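Local coordinates for protein phosphoethanolamine N-methyltransferase 1 (Haemonchus contortus, PDB 4KRG) that probably transfers a methyl group from S-adenosylmethionine to the amine of phosphoethanolamine, on the nematode route to phosphocholine, at residues V11-F16 against D136-E141; T18-Y23 against M32-T37; V300-Q305 against L310-H315; S360-W365 against I389-S394. All coordinates share one frame; numbering follows the deposited sequence.

Contacts 1 and 2 both use helix 9-21, which lies over the S-adenosylhomocysteine site, and they are about 18 Å apart, centre to centre. V11-F16 against D136-E141 is a surface contact made by one salt bridge, whereas T18-Y23 against M32-T37 is buried, built from aromatic and aliphatic groups beside both ligands. Contacts 3 and 4 lie on the opposite side of the chain's centre, with centres about 17 Å apart, and share no element. Contact 3 is buried and mixes valine packing with arginine, histidine and water at a strand-to-helix connection. Contact 4 is only partly buried and rests on one isoleucine against serines and a second isoleucine near a 3-10 turn.

Contact 1: V11-F16 against D136-E141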
# COMPACT_ATOMS: atom_id res chain seq x y z
N VAL A 11 4.03 -7.25 30.18
CA VAL A 11 3.03 -6.28 30.59
C VAL A 11 2.42 -5.61 29.37
O VAL A 11 1.20 -5.45 29.29
CB VAL A 11 3.64 -5.21 31.53
CG1 VAL A 11 2.69 -4.03 31.70
CG2 VAL A 11 3.99 -5.83 32.87
N ARG A 12 3.26 -5.25 28.40
CA ARG A 12 2.78 -4.67 27.16
C ARG A 12 2.02 -5.70 26.34
O ARG A 12 1.04 -5.36 25.67
CB ARG A 12 3.92 -4.07 26.33
CG ARG A 12 4.67 -2.97 27.05
CD ARG A 12 5.26 -1.94 26.10
NE ARG A 12 5.42 -0.65 26.77
CZ ARG A 12 6.57 -0.17 27.21
NH1 ARG A 12 7.69 -0.85 27.03
NH2 ARG A 12 6.61 1.01 27.83
N ARG A 13 2.47 -6.94 26.38
CA ARG A 13 1.75 -8.02 25.72
C ARG A 13 0.36 -8.13 26.34
O ARG A 13 -0.65 -8.22 25.62
CB ARG A 13 2.49 -9.35 25.87
CG ARG A 13 1.81 -10.53 25.20
CD ARG A 13 2.35 -10.81 23.79
NE ARG A 13 2.33 -9.62 22.94
CZ ARG A 13 1.26 -9.17 22.30
NH1 ARG A 13 0.10 -9.81 22.39
NH2 ARG A 13 1.35 -8.07 21.56
N ASP A 14 0.30 -8.08 27.66
CA ASP A 14 -0.95 -8.26 28.39
C ASP A 14 -1.87 -7.05 28.29
O ASP A 14 -3.07 -7.17 28.53
CB ASP A 14 -0.69 -8.60 29.85
CG ASP A 14 -1.92 -9.13 30.57
OD1 ASP A 14 -2.83 -9.66 29.88
OD2 ASP A 14 -1.98 -9.03 31.81
N SER A 15 -1.33 -5.89 27.93
CA SER A 15 -2.17 -4.70 27.78
C SER A 15 -3.08 -4.84 26.56
O SER A 15 -4.18 -4.30 26.54
CB SER A 15 -1.33 -3.44 27.68
OG SER A 15 -0.84 -3.25 26.37
N PHE A 16 -2.61 -5.57 25.56
CA PHE A 16 -3.40 -5.81 24.36
C PHE A 16 -4.47 -6.86 24.61
O PHE A 16 -5.61 -6.69 24.20
CB PHE A 16 -2.50 -6.20 23.18
CG PHE A 16 -1.80 -5.03 22.54
CD1 PHE A 16 -2.53 -4.05 21.88
CD2 PHE A 16 -0.42 -4.92 22.58
CE1 PHE A 16 -1.89 -2.97 21.29
CE2 PHE A 16 0.22 -3.84 21.98
CZ PHE A 16 -0.52 -2.87 21.34
N ASP A 136 7.04 -3.09 17.93
CA ASP A 136 7.95 -3.09 16.78
C ASP A 136 8.81 -4.35 16.72
O ASP A 136 9.00 -4.92 15.64
CB ASP A 136 8.85 -1.85 16.81
CG ASP A 136 8.15 -0.61 16.28
OD1 ASP A 136 6.91 -0.62 16.17
OD2 ASP A 136 8.86 0.37 15.99
N ARG A 137 9.32 -4.80 17.86
CA ARG A 137 10.15 -5.99 17.86
C ARG A 137 9.34 -7.23 17.51
O ARG A 137 9.81 -8.09 16.76
CB ARG A 137 10.87 -6.19 19.20
CG ARG A 137 12.02 -7.18 19.09
CD ARG A 137 12.80 -7.34 20.39
NE ARG A 137 13.99 -8.16 20.20
CZ ARG A 137 15.22 -7.68 20.08
NH1 ARG A 137 15.44 -6.37 20.15
NH2 ARG A 137 16.24 -8.50 19.90
N GLU A 138 8.12 -7.31 18.03
CA GLU A 138 7.22 -8.42 17.75
C GLU A 138 6.80 -8.49 16.28
O GLU A 138 6.66 -9.59 15.73
CB GLU A 138 6.00 -8.36 18.65
CG GLU A 138 6.31 -8.63 20.12
CD GLU A 138 5.20 -8.22 21.06
OE1 GLU A 138 4.26 -7.51 20.61
OE2 GLU A 138 5.26 -8.59 22.24
N VAL A 139 6.57 -7.34 15.66
CA VAL A 139 6.24 -7.28 14.23
C VAL A 139 7.35 -7.94 13.42
O VAL A 139 7.09 -8.77 12.55
CB VAL A 139 6.02 -5.83 13.75
CG1 VAL A 139 5.96 -5.77 12.23
CG2 VAL A 139 4.74 -5.26 14.34
N ILE A 140 8.59 -7.57 13.72
CA ILE A 140 9.74 -8.12 13.02
C ILE A 140 9.84 -9.62 13.28
O ILE A 140 10.04 -10.41 12.36
CB ILE A 140 11.04 -7.40 13.44
CG1 ILE A 140 10.97 -5.93 13.05
CG2 ILE A 140 12.24 -8.06 12.80
CD1 ILE A 140 11.92 -5.02 13.82
N GLU A 141 9.68 -10.01 14.54
CA GLU A 141 9.73 -11.41 14.92
C GLU A 141 8.59 -12.20 14.29
O GLU A 141 8.78 -13.33 13.86
CB GLU A 141 9.73 -11.55 16.45
CG GLU A 141 11.01 -11.01 17.09
CD GLU A 141 11.02 -11.14 18.60
OE1 GLU A 141 12.12 -11.06 19.20
OE2 GLU A 141 9.94 -11.30 19.20
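Arg13 and Glu138 are the residues that touch between V11-F16 and D136-E141, and their charged ends form a salt bridge held by two hydrogen bonds. The arginine grips side-on: NE of Arg13 donates to OE2 of Glu138 at 3.2 Å with a fairly straight N-H...O angle of 161°, while NH2 of Arg13 reaches OE1 of Glu138 at 3.1 Å. OE2 lies close to the guanidinium plane, but the two flat groups are turned 58° against each other. As a result OE2 is approached from above the carboxylate plane, and OE1 is met on its syn side with the donor tilted out of that plane. Glu138 spans its share of the gap with a chain extended beyond CG. Arg13 starts with CG anti to its own nitrogen (chi1 -179°) and then bends at chi2 and chi3, which turns NE and NH2 toward the glutamate.

All the close packing is in this pair. The backbones stand well apart even here, CA of Arg13 being 9.7 Å from CA of Glu138, so only the long side chains span the gap. Arg12 and Asp14 are exposed on the solvent side. Beyond the pair, NH1 of Arg13 forms a salt bridge with Asp111, NH2 also donates to the carbonyl of Tyr133, and Glu138 OE1 accepts from the backbone N of Ser135. Arg13 also touches the bound S-adenosylhomocysteine. Flanked by two carboxylates, its guanidinium would be expected to stay charged, and the bonds on all three nitrogens fix its rotation at the rim of the cofactor pocket.

Contact 2: T18-Y23 against M32-T37; sequences TFWDKY and MMLNQT. With SAH (S-adenosyl-L-homocysteine), chain D; OPE (phosphoric acid mono-(2-amino-ethyl) ester), chain C.
Leu34 brings a different part of its side chain to each of three aromatic rings. Its CD2 sits over one face of Tyr23, 3.8 Å from the ring centroid and 22° off the normal, a CH-pi contact. CD1 meets the edge of Phe19, 4.2 Å from CE2, and CG lies 4.0 Å from CH2 of Trp20. Farther along the indole, the selenomethionine methyl CE of Met32 packs loosely near CZ3.

Trp20 itself is sandwiched. The ribose of S-adenosylhomocysteine covers one face with C2', the Phe19 ring approaches the opposite face, and CH2 of Trp20 comes within 3.5 Å of the ligand sulfur SD. The carbonyl O of Met32 lies 3.3 Å from that sulfur and takes a weak hydrogen bond from the phosphoethanolamine amine at 3.4 Å.

Behind this shell, Leu34 closes helix 29-33 as the positive-phi C-prime residue of a Schellman motif (phi 49°). Tyr23 OH bonds to the carbonyl of Met175, and Phe91 packs against Trp20, Tyr23 and Met32. An aromatic wall and one backbone carbonyl thus meet where the sulfur faces the amine, consistent with a role in aligning donor and acceptor for methyl transfer.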
# COMPACT_ATOMS: atom_id res chain seq x y z
N THR A 18 -5.77 -7.52 27.45
CA THR A 18 -6.72 -6.83 28.33
C THR A 18 -7.66 -5.92 27.53
O THR A 18 -8.86 -5.87 27.81
CB THR A 18 -5.99 -5.96 29.36
OG1 THR A 18 -4.91 -6.69 29.94
CG2 THR A 18 -6.95 -5.54 30.47
N PHE A 19 -7.11 -5.20 26.57
CA PHE A 19 -7.92 -4.37 25.69
C PHE A 19 -8.97 -5.23 24.98
O PHE A 19 -10.15 -4.89 24.95
CB PHE A 19 -7.06 -3.64 24.66
CG PHE A 19 -7.85 -2.86 23.65
CD1 PHE A 19 -8.32 -1.59 23.94
CD2 PHE A 19 -8.13 -3.41 22.40
CE1 PHE A 19 -9.05 -0.87 23.01
CE2 PHE A 19 -8.86 -2.69 21.46
CZ PHE A 19 -9.32 -1.43 21.76
N TRP A 20 -8.54 -6.34 24.41
CA TRP A 20 -9.46 -7.18 23.66
C TRP A 20 -10.42 -7.95 24.57
O TRP A 20 -11.51 -8.32 24.14
CB TRP A 20 -8.72 -8.08 22.67
CG TRP A 20 -8.41 -7.33 21.42
CD1 TRP A 20 -7.19 -6.87 21.02
CD2 TRP A 20 -9.35 -6.92 20.44
NE1 TRP A 20 -7.32 -6.20 19.82
CE2 TRP A 20 -8.64 -6.22 19.44
CE3 TRP A 20 -10.73 -7.07 20.29
CZ2 TRP A 20 -9.26 -5.67 18.32
CZ3 TRP A 20 -11.35 -6.53 19.18
CH2 TRP A 20 -10.62 -5.84 18.21
N ASP A 21 -10.01 -8.17 25.81
CA ASP A 21 -10.91 -8.75 26.81
C ASP A 21 -12.19 -7.93 26.94
O ASP A 21 -13.26 -8.49 27.19
CB ASP A 21 -10.22 -8.86 28.17
CG ASP A 21 -9.34 -10.08 28.30
OD1 ASP A 21 -9.47 -10.99 27.46
OD2 ASP A 21 -8.52 -10.13 29.24
N LYS A 22 -12.08 -6.62 26.76
CA LYS A 22 -13.23 -5.72 26.87
C LYS A 22 -14.31 -6.02 25.84
O LYS A 22 -15.46 -5.61 26.01
CB LYS A 22 -12.79 -4.25 26.77
CG LYS A 22 -11.89 -3.78 27.91
CD LYS A 22 -11.63 -2.27 27.87
CE LYS A 22 -10.86 -1.85 26.62
NZ LYS A 22 -10.59 -0.38 26.60
N TYR A 23 -13.96 -6.74 24.78
CA TYR A 23 -14.88 -7.00 23.68
C TYR A 23 -15.37 -8.45 23.61
O TYR A 23 -16.24 -8.78 22.80
CB TYR A 23 -14.27 -6.56 22.34
CG TYR A 23 -14.00 -5.07 22.29
CD1 TYR A 23 -14.99 -4.18 21.92
CD2 TYR A 23 -12.76 -4.55 22.66
CE1 TYR A 23 -14.76 -2.81 21.90
CE2 TYR A 23 -12.52 -3.18 22.64
CZ TYR A 23 -13.53 -2.32 22.26
OH TYR A 23 -13.31 -0.95 22.23
N MSE A 32 -14.85 -6.72 15.81
CA MSE A 32 -13.81 -7.05 14.84
C MSE A 32 -13.34 -5.82 14.10
O MSE A 32 -12.18 -5.71 13.73
CB MSE A 32 -14.36 -8.06 13.82
CG MSE A 32 -14.83 -9.37 14.42
SE MSE A 32 -13.45 -10.26 15.50
CE MSE A 32 -13.92 -9.54 17.25
N MSE A 33 -14.27 -4.90 13.88
CA MSE A 33 -13.96 -3.72 13.10
C MSE A 33 -13.90 -2.49 13.99
O MSE A 33 -13.54 -1.41 13.53
CB MSE A 33 -14.98 -3.55 11.99
CG MSE A 33 -15.19 -4.83 11.18
SE MSE A 33 -16.36 -4.56 9.63
CE MSE A 33 -15.02 -3.99 8.31
N LEU A 34 -14.22 -2.67 15.28
CA LEU A 34 -14.28 -1.57 16.25
C LEU A 34 -15.11 -0.40 15.71
O LEU A 34 -14.67 0.75 15.70
CB LEU A 34 -12.88 -1.13 16.68
CG LEU A 34 -12.16 -2.20 17.51
CD1 LEU A 34 -10.73 -1.80 17.85
CD2 LEU A 34 -12.93 -2.50 18.79
N ASN A 35 -16.32 -0.72 15.26
CA ASN A 35 -17.19 0.22 14.58
C ASN A 35 -18.63 -0.05 14.99
O ASN A 35 -19.08 -1.18 14.92
CB ASN A 35 -17.05 0.07 13.07
CG ASN A 35 -17.79 1.13 12.29
OD1 ASN A 35 -19.02 1.15 12.28
ND2 ASN A 35 -17.05 2.00 11.63
N GLN A 36 -19.34 1.00 15.40
CA GLN A 36 -20.69 0.84 15.94
C GLN A 36 -21.67 0.38 14.87
O GLN A 36 -22.74 -0.14 15.18
CB GLN A 36 -21.18 2.15 16.56
CG GLN A 36 -20.20 2.82 17.52
CD GLN A 36 -20.86 3.85 18.43
OE1 GLN A 36 -21.88 3.58 19.06
NE2 GLN A 36 -20.27 5.05 18.49
N THR A 37 -21.30 0.57 13.61
CA THR A 37 -22.15 0.19 12.48
C THR A 37 -21.38 -0.69 11.50
O THR A 37 -21.43 -0.47 10.30
CB THR A 37 -22.68 1.44 11.75
OG1 THR A 37 -21.59 2.30 11.39
CG2 THR A 37 -23.64 2.21 12.64
N SAH D . -8.80 -10.17 11.70
CA SAH D . -10.21 -10.19 12.11
CB SAH D . -10.33 -9.49 13.50
CG SAH D . -9.75 -8.08 13.55
SD SAH D . -9.66 -7.33 15.20
C SAH D . -11.06 -9.52 11.10
O SAH D . -10.62 -8.57 10.46
OXT SAH D . -12.25 -9.72 11.13
C5' SAH D . -8.20 -8.07 15.98
C4' SAH D . -8.19 -9.47 16.25
O4' SAH D . -6.82 -9.92 16.43
C3' SAH D . -8.91 -9.79 17.50
O3' SAH D . -9.61 -11.01 17.34
C2' SAH D . -7.85 -9.96 18.49
O2' SAH D . -8.25 -10.82 19.52
C1' SAH D . -6.75 -10.55 17.68
N9 SAH D . -5.38 -10.36 18.28
C8 SAH D . -4.77 -9.20 18.57
N7 SAH D . -3.53 -9.50 18.95
C5 SAH D . -3.34 -10.82 18.91
C6 SAH D . -2.26 -11.67 19.20
N6 SAH D . -1.06 -11.17 19.64
N1 SAH D . -2.43 -12.99 19.03
C2 SAH D . -3.58 -13.51 18.61
N3 SAH D . -4.63 -12.72 18.32
C4 SAH D . -4.54 -11.39 18.46
CA OPE C . -10.02 -1.44 13.64
CB OPE C . -10.47 -2.81 14.00
O1 OPE C . -10.25 1.34 14.35
O2 OPE C . -8.04 1.04 13.33
O3 OPE C . -8.24 1.09 15.82
O4 OPE C . -9.13 -0.86 14.52
N OPE C . -9.45 -3.78 14.29
P OPE C . -8.90 0.69 14.52

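Contact 3: V300-Q305 against L310-H315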
# COMPACT_ATOMS: atom_id res chain seq x y z
N VAL A 300 -2.14 7.55 -13.62
CA VAL A 300 -1.06 8.50 -13.36
C VAL A 300 0.15 7.80 -12.76
O VAL A 300 0.02 7.00 -11.84
CB VAL A 300 -1.55 9.66 -12.46
CG1 VAL A 300 -0.37 10.50 -11.96
CG2 VAL A 300 -2.54 10.53 -13.20
N PHE A 301 1.33 8.09 -13.29
CA PHE A 301 2.55 7.42 -12.85
C PHE A 301 3.60 8.47 -12.49
O PHE A 301 4.00 9.27 -13.33
CB PHE A 301 3.06 6.49 -13.97
CG PHE A 301 4.37 5.80 -13.67
CD1 PHE A 301 4.41 4.70 -12.84
CD2 PHE A 301 5.55 6.23 -14.26
CE1 PHE A 301 5.61 4.06 -12.58
CE2 PHE A 301 6.74 5.60 -14.00
CZ PHE A 301 6.78 4.52 -13.16
N THR A 302 4.02 8.50 -11.22
CA THR A 302 5.01 9.49 -10.76
C THR A 302 6.10 8.86 -9.89
O THR A 302 5.93 8.73 -8.68
CB THR A 302 4.33 10.66 -10.01
OG1 THR A 302 3.61 10.15 -8.88
CG2 THR A 302 3.36 11.40 -10.91
N PRO A 303 7.23 8.48 -10.51
CA PRO A 303 8.30 7.80 -9.77
C PRO A 303 9.12 8.75 -8.91
O PRO A 303 9.78 8.29 -7.97
CB PRO A 303 9.18 7.23 -10.89
CG PRO A 303 8.96 8.17 -12.04
CD PRO A 303 7.52 8.56 -11.95
N ARG A 304 9.09 10.04 -9.22
CA ARG A 304 9.81 11.07 -8.46
C ARG A 304 11.28 10.70 -8.26
O ARG A 304 11.76 10.61 -7.13
CB ARG A 304 9.14 11.31 -7.11
CG ARG A 304 7.68 11.73 -7.20
CD ARG A 304 7.05 11.73 -5.82
NE ARG A 304 5.59 11.82 -5.85
CZ ARG A 304 4.89 12.66 -5.10
NH1 ARG A 304 5.51 13.48 -4.26
NH2 ARG A 304 3.57 12.68 -5.19
N GLN A 305 11.99 10.50 -9.37
CA GLN A 305 13.40 10.15 -9.31
C GLN A 305 14.29 11.38 -9.22
O GLN A 305 15.11 11.49 -8.31
CB GLN A 305 13.81 9.30 -10.51
CG GLN A 305 15.29 8.99 -10.49
CD GLN A 305 15.78 8.28 -11.73
OE1 GLN A 305 16.23 7.14 -11.66
NE2 GLN A 305 15.73 8.97 -12.87
N LEU A 310 8.74 16.59 -8.43
CA LEU A 310 8.35 16.28 -9.80
C LEU A 310 7.27 15.20 -9.80
O LEU A 310 7.56 14.01 -9.65
CB LEU A 310 9.57 15.83 -10.63
CG LEU A 310 9.34 15.52 -12.11
CD1 LEU A 310 8.64 16.69 -12.80
CD2 LEU A 310 10.66 15.23 -12.80
N HIS A 311 6.02 15.64 -9.95
CA HIS A 311 4.89 14.72 -9.98
C HIS A 311 3.67 15.41 -10.58
O HIS A 311 3.73 16.56 -10.99
CB HIS A 311 4.58 14.18 -8.57
CG HIS A 311 4.02 15.21 -7.63
ND1 HIS A 311 3.03 14.92 -6.72
CD2 HIS A 311 4.32 16.52 -7.46
CE1 HIS A 311 2.75 16.01 -6.02
NE2 HIS A 311 3.51 16.99 -6.46
N VAL A 312 2.56 14.67 -10.61
CA VAL A 312 1.31 15.12 -11.20
C VAL A 312 0.35 15.46 -10.07
O VAL A 312 0.24 14.70 -9.10
CB VAL A 312 0.68 14.00 -12.05
CG1 VAL A 312 -0.72 14.39 -12.52
CG2 VAL A 312 1.57 13.65 -13.22
N ASN A 313 -0.32 16.60 -10.17
CA ASN A 313 -1.30 17.00 -9.17
C ASN A 313 -2.62 16.29 -9.45
O ASN A 313 -3.51 16.84 -10.10
CB ASN A 313 -1.48 18.51 -9.19
CG ASN A 313 -2.30 19.02 -8.02
OD1 ASN A 313 -2.98 18.25 -7.34
ND2 ASN A 313 -2.24 20.33 -7.80
N SER A 314 -2.72 15.06 -8.97
CA SER A 314 -3.85 14.20 -9.28
C SER A 314 -5.16 14.74 -8.73
O SER A 314 -6.23 14.50 -9.29
CB SER A 314 -3.59 12.77 -8.79
OG SER A 314 -2.59 12.15 -9.58
N HIS A 315 -5.09 15.47 -7.62
CA HIS A 315 -6.28 16.08 -7.08
C HIS A 315 -6.80 17.18 -8.00
O HIS A 315 -7.99 17.26 -8.25
CB HIS A 315 -6.05 16.58 -5.66
CG HIS A 315 -6.21 15.51 -4.63
ND1 HIS A 315 -5.15 14.74 -4.18
CD2 HIS A 315 -7.31 15.05 -3.98
CE1 HIS A 315 -5.59 13.87 -3.30
NE2 HIS A 315 -6.89 14.03 -3.15
O HOH W 1 1.62 12.26 -7.15
O HOH W 2 8.00 11.72 -11.22
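This contact lies at the start of the beta-alpha-beta unit made by strand 297-302, helix 314-321 and strand 324-329, consistent with a Rossmann-like fold in the second domain of this di-domain methyltransferase, with Arg304 and His311 crossing where the chain leaves the strand and returns toward the helix. NH1 of Arg304 stands over one face of the His311 ring, toward its rim, with the planes 52° apart. NH2 of Arg304 comes 2.8 Å from ND1 of His311, but the angle is too poor for a hydrogen bond. Each group has its stronger partner elsewhere: Arg304 forms a salt bridge with Glu329, and NE2 of His311 is hydrogen-bonded to Glu274. The two acids probably favour a charged arginine and a proton on NE2.

On the strand itself the packing is largely apolar. Val300 and Val312 reach toward each other tip to tip, with CG1 of Val300 3.7 Å from CB of Val312, and the same methyl also rests against OG of Ser314. Thr302 crosses Val312 at about a right angle. Its CG2, anti to the carbonyl carbon, lies 3.4 Å from the backbone N of Val312, while its OG1 is hydrogen-bonded to Asn327 of the next strand.

Two waters fill in the polar side. One lies in the plane of the His311 ring, 3.0 Å from ND1, with weak bonds to Thr302 OG1 and to the carbonyl of Val312. The other bridges the two backbones, accepting from N of Arg304 and donating to O of Leu310, at 2.8 Å each.

Contact 4: S360-W365 against I389-S394. With BOG (octyl beta-D-glucopyranoside), chain E.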
# COMPACT_ATOMS: atom_id res chain seq x y z
N SER A 360 5.38 -3.67 -12.07
CA SER A 360 4.58 -4.16 -10.94
C SER A 360 3.12 -3.70 -11.06
O SER A 360 2.20 -4.50 -10.91
CB SER A 360 5.18 -3.68 -9.62
OG SER A 360 4.28 -3.92 -8.55
N SER A 361 2.94 -2.41 -11.34
CA SER A 361 1.60 -1.85 -11.47
C SER A 361 0.87 -2.43 -12.68
O SER A 361 -0.33 -2.69 -12.65
CB SER A 361 1.65 -0.32 -11.57
OG SER A 361 0.34 0.20 -11.65
N ILE A 362 1.61 -2.63 -13.77
CA ILE A 362 1.01 -3.20 -14.97
C ILE A 362 0.49 -4.61 -14.70
O ILE A 362 -0.61 -4.96 -15.13
CB ILE A 362 1.97 -3.14 -16.17
CG1 ILE A 362 2.12 -1.70 -16.64
CG2 ILE A 362 1.48 -4.02 -17.31
CD1 ILE A 362 3.03 -1.55 -17.84
N ASP A 363 1.27 -5.42 -13.98
CA ASP A 363 0.83 -6.78 -13.62
C ASP A 363 -0.47 -6.75 -12.83
O ASP A 363 -1.42 -7.44 -13.17
CB ASP A 363 1.90 -7.50 -12.80
CG ASP A 363 3.05 -8.00 -13.65
OD1 ASP A 363 2.90 -8.07 -14.89
OD2 ASP A 363 4.12 -8.32 -13.08
N TYR A 364 -0.50 -5.95 -11.78
CA TYR A 364 -1.69 -5.74 -10.97
C TYR A 364 -2.92 -5.44 -11.83
O TYR A 364 -3.96 -6.09 -11.70
CB TYR A 364 -1.44 -4.57 -10.02
CG TYR A 364 -2.54 -4.29 -9.02
CD1 TYR A 364 -2.55 -4.94 -7.79
CD2 TYR A 364 -3.52 -3.36 -9.28
CE1 TYR A 364 -3.53 -4.67 -6.86
CE2 TYR A 364 -4.51 -3.09 -8.36
CZ TYR A 364 -4.51 -3.75 -7.15
OH TYR A 364 -5.50 -3.49 -6.23
N TRP A 365 -2.79 -4.47 -12.72
CA TRP A 365 -3.96 -4.04 -13.48
C TRP A 365 -4.28 -5.00 -14.63
O TRP A 365 -5.44 -5.15 -15.01
CB TRP A 365 -3.80 -2.59 -13.94
CG TRP A 365 -3.89 -1.63 -12.80
CD1 TRP A 365 -2.90 -0.82 -12.32
CD2 TRP A 365 -5.04 -1.41 -11.97
NE1 TRP A 365 -3.37 -0.10 -11.25
CE2 TRP A 365 -4.67 -0.44 -11.01
CE3 TRP A 365 -6.34 -1.93 -11.94
CZ2 TRP A 365 -5.56 0.02 -10.04
CZ3 TRP A 365 -7.22 -1.48 -10.98
CH2 TRP A 365 -6.83 -0.50 -10.04
N ILE A 389 7.38 -0.07 -20.93
CA ILE A 389 6.57 0.96 -21.55
C ILE A 389 5.66 0.36 -22.61
O ILE A 389 4.48 0.70 -22.70
CB ILE A 389 7.44 2.08 -22.15
CG1 ILE A 389 8.20 2.80 -21.03
CG2 ILE A 389 6.59 3.06 -22.92
CD1 ILE A 389 9.08 3.94 -21.50
N ASN A 390 6.19 -0.56 -23.41
CA ASN A 390 5.40 -1.22 -24.43
C ASN A 390 4.19 -1.95 -23.86
O ASN A 390 3.18 -2.13 -24.53
CB ASN A 390 6.27 -2.19 -25.23
CG ASN A 390 5.55 -2.74 -26.44
OD1 ASN A 390 5.14 -1.98 -27.33
ND2 ASN A 390 5.41 -4.06 -26.50
N SER A 391 4.27 -2.36 -22.60
CA SER A 391 3.20 -3.15 -21.99
C SER A 391 2.11 -2.28 -21.38
O SER A 391 1.12 -2.80 -20.88
CB SER A 391 3.77 -4.09 -20.93
OG SER A 391 4.46 -3.36 -19.94
N ILE A 392 2.28 -0.97 -21.43
CA ILE A 392 1.27 -0.07 -20.90
C ILE A 392 -0.05 -0.26 -21.64
O ILE A 392 -1.12 -0.25 -21.04
CB ILE A 392 1.76 1.40 -20.96
CG1 ILE A 392 2.79 1.65 -19.86
CG2 ILE A 392 0.60 2.36 -20.81
CD1 ILE A 392 3.57 2.95 -20.02
N ALA A 393 0.03 -0.49 -22.95
CA ALA A 393 -1.16 -0.67 -23.78
C ALA A 393 -2.09 -1.78 -23.28
O ALA A 393 -3.29 -1.73 -23.50
CB ALA A 393 -0.76 -0.95 -25.21
N SER A 394 -1.53 -2.77 -22.60
CA SER A 394 -2.33 -3.89 -22.12
C SER A 394 -3.29 -3.47 -21.00
O SER A 394 -4.19 -4.23 -20.65
CB SER A 394 -1.44 -5.05 -21.66
OG SER A 394 -0.65 -4.68 -20.55
C1 BOG E . -11.66 0.86 -15.97
O1 BOG E . -11.08 0.51 -14.77
C2 BOG E . -12.50 -0.27 -16.52
O2 BOG E . -11.65 -1.37 -16.82
C3 BOG E . -13.21 0.16 -17.76
O3 BOG E . -14.06 -0.92 -18.23
C4 BOG E . -14.02 1.39 -17.53
O4 BOG E . -14.63 1.83 -18.76
C5 BOG E . -13.15 2.51 -16.98
O5 BOG E . -12.47 2.08 -15.75
C6 BOG E . -13.96 3.69 -16.67
O6 BOG E . -13.29 4.81 -17.16
C1' BOG E . -9.80 1.11 -14.58
C2' BOG E . -9.24 0.61 -13.22
C3' BOG E . -10.19 0.89 -12.07
C4' BOG E . -9.79 1.73 -11.02
C5' BOG E . -10.86 2.59 -10.31
C6' BOG E . -10.32 3.33 -9.07
C7' BOG E . -9.80 4.76 -9.38
C8' BOG E . -10.70 5.80 -8.82
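Ile362 carries the whole contact from helix 358-367, facing Ser391, Ile392 and Ser394. Before it in the helix, Ser360 and Ser361 turn their hydroxyls elsewhere, that of Ser360 to Asn355 and that of Ser361 to Tyr299. At Ile362 the two branches divide the work. CG1 is anti to the carbonyl carbon and the chain runs on extended (chi2 -179°), so that CD1 is carried out to the other segment. There CD1 makes a tight van der Waals contact, not a bond, with OG of Ser391 at 3.1 Å, and lies 3.8 Å from CG1 of Ile392. The shorter branch, CG2, rests 3.8 Å from the carbonyl O of Ser391 and 3.9 Å from OG of Ser394. Ser391 OG meets this methyl surface while hydrogen-bonded to the carbonyl of Ser388.

Further on, the Tyr364 ring turns its CD2 edge onto one face of Trp365. The indole of Trp365 then touches the alkyl chain of a bound octyl glucoside, with CZ3 3.7 Å from C2' of the detergent.

Around this, Trp365 makes edge-to-face contacts with Trp326 of strand 324-329 and Phe372 of strand 372-378. Tyr364 does the same with Trp215 of strand 208-218. On the other segment, Ile389 and Ile392 pack on Leu380 of helix 380-383. Ile362 thereby links helix 358-367 to the turn after helix 386-390, which packs on helix 380-383.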